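Local coordinates for protein prefoldin beta subunit 1 (Thermococcus sp., PDB 2ZQM) that is a molecular chaperone that stabilises a range of proteins and probably acts without ATP in archaeal de novo folding, at residues 57-61 against 62-66. Residues are numbered along the deposited sequence; the frame is centred on the assembly and turned at random.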
loop_
_atom_site.group_PDB
_atom_site.type_symbol
_atom_site.label_atom_id
_atom_site.label_comp_id
_atom_site.label_asym_id
_atom_site.label_seq_id
_atom_site.Cartn_x
_atom_site.Cartn_y
_atom_site.Cartn_z
ATOM N N LYS A 57 -15.477 -15.946 14.265
ATOM C CA LYS A 57 -14.932 -15.600 12.964
ATOM C C LYS A 57 -15.314 -14.164 12.653
ATOM O O LYS A 57 -16.288 -13.645 13.191
ATOM C CB LYS A 57 -15.466 -16.533 11.867
ATOM C CG LYS A 57 -16.975 -16.508 11.685
ATOM C CD LYS A 57 -17.405 -17.318 10.457
ATOM C CE LYS A 57 -16.874 -16.693 9.165
ATOM N NZ LYS A 57 -17.374 -17.383 7.917
ATOM N N THR A 58 -14.543 -13.520 11.787
ATOM C CA THR A 58 -14.838 -12.145 11.428
ATOM C C THR A 58 -15.606 -12.121 10.117
ATOM O O THR A 58 -15.338 -12.913 9.211
ATOM C CB THR A 58 -13.546 -11.307 11.275
ATOM O OG1 THR A 58 -12.676 -11.941 10.334
ATOM C CG2 THR A 58 -12.823 -11.177 12.606
ATOM N N VAL A 59 -16.593 -11.233 10.041
ATOM C CA VAL A 59 -17.397 -11.061 8.833
ATOM C C VAL A 59 -17.340 -9.558 8.624
ATOM O O VAL A 59 -18.145 -8.804 9.179
ATOM C CB VAL A 59 -18.853 -11.506 9.048
ATOM C CG1 VAL A 59 -19.657 -11.271 7.761
ATOM C CG2 VAL A 59 -18.895 -12.987 9.448
ATOM N N GLY A 60 -16.361 -9.121 7.848
ATOM C CA GLY A 60 -16.194 -7.696 7.648
ATOM C C GLY A 60 -15.738 -7.122 8.978
ATOM O O GLY A 60 -14.760 -7.581 9.565
ATOM N N THR A 61 -16.461 -6.130 9.477
ATOM C CA THR A 61 -16.109 -5.516 10.749
ATOM C C THR A 61 -16.848 -6.205 11.895
ATOM O O THR A 61 -16.759 -5.774 13.037
ATOM C CB THR A 61 -16.485 -4.019 10.770
ATOM O OG1 THR A 61 -17.910 -3.884 10.679
ATOM C CG2 THR A 61 -15.850 -3.301 9.607
ATOM N N LEU A 62 -17.581 -7.271 11.592
ATOM C CA LEU A 62 -18.336 -7.971 12.625
ATOM C C LEU A 62 -17.648 -9.252 13.089
ATOM O O LEU A 62 -16.788 -9.800 12.403
ATOM C CB LEU A 62 -19.738 -8.295 12.110
ATOM C CG LEU A 62 -20.433 -7.025 11.612
ATOM C CD1 LEU A 62 -21.584 -7.373 10.701
ATOM C CD2 LEU A 62 -20.904 -6.220 12.794
ATOM N N ILE A 63 -18.039 -9.718 14.264
ATOM C CA ILE A 63 -17.475 -10.931 14.831
ATOM C C ILE A 63 -18.623 -11.804 15.291
ATOM O O ILE A 63 -19.460 -11.368 16.072
ATOM C CB ILE A 63 -16.557 -10.596 16.025
ATOM C CG1 ILE A 63 -15.339 -9.813 15.514
ATOM C CG2 ILE A 63 -16.156 -11.892 16.776
ATOM C CD1 ILE A 63 -14.526 -9.116 16.594
ATOM N N VAL A 64 -18.694 -13.027 14.774
ATOM C CA VAL A 64 -19.758 -13.942 15.180
ATOM C C VAL A 64 -19.184 -15.280 15.631
ATOM O O VAL A 64 -18.050 -15.639 15.299
ATOM C CB VAL A 64 -20.764 -14.183 14.042
ATOM C CG1 VAL A 64 -21.430 -12.866 13.670
ATOM C CG2 VAL A 64 -20.064 -14.787 12.848
ATOM N N LYS A 65 -19.961 -16.017 16.403
ATOM C CA LYS A 65 -19.468 -17.282 16.893
ATOM C C LYS A 65 -19.540 -18.331 15.784
ATOM O O LYS A 65 -20.431 -18.297 14.940
ATOM C CB LYS A 65 -20.287 -17.723 18.109
ATOM C CG LYS A 65 -19.566 -18.732 19.007
ATOM C CD LYS A 65 -20.471 -19.272 20.106
ATOM C CE LYS A 65 -20.985 -18.174 21.018
ATOM N NZ LYS A 65 -19.910 -17.545 21.831
ATOM N N THR A 66 -18.561 -19.224 15.746
ATOM C CA THR A 66 -18.578 -20.316 14.779
ATOM C C THR A 66 -18.141 -21.536 15.573
ATOM O O THR A 66 -18.302 -21.540 16.794
ATOM C CB THR A 66 -17.637 -20.054 13.569
ATOM O OG1 THR A 66 -17.745 -21.148 12.649
ATOM C CG2 THR A 66 -16.192 -19.899 13.998
#
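K57 and V64 form a hydrogen-bonded antiparallel pair. K57 N donates a hydrogen bond to V64 O at 2.8 Å, and V64 N returns a bond to K57 O at 2.9 Å. Both donors lie nearly in line with the C=O they meet. The two side chains run side by side, and K57 CG touches V64 CG2 at 3.7 Å. With chi1 at 61°, K57 CG sits between its own backbone N and carbonyl carbon, alongside V64 CG2. T66 crosses the lysine chain at about a right angle, its CG2 against K57 CB. The lysine then bends at chi3 and carries NZ away to salt bridges with E74 and with E45 of the second subunit.

T58 and I63 make the non-hydrogen-bonded pair, and their side chains share the face of the sheet not used by K57. T58 CG2 lies 4.1 Å from I63 CG1. T58 OG1 bonds to T61 O of the third subunit.

The motif is a beta hairpin with a two-residue loop, a type II' turn from V59 to L62. It is the short hairpin between the two long helices of a prefoldin beta subunit, and antiparallel ladders with neighbouring subunits extend its sheet.

V59 N bonds to L62 O at 2.8 Å and L62 N to V59 O at 2.9 Å. Both donors stand above the carbonyl plane. V59 CG2 also meets V64 CG2 diagonally across the strands. G60 takes the first turn corner with a positive phi of 68°, and T61 takes the second. L62 CB rests 3.4 Å from V59 O, and L62 CG lies 3.8 Å from V59 O. An alanine here would keep CB but lose the branched end, and would probably open a gap beside V59 O and leave K57 of the second subunit without its apolar neighbour.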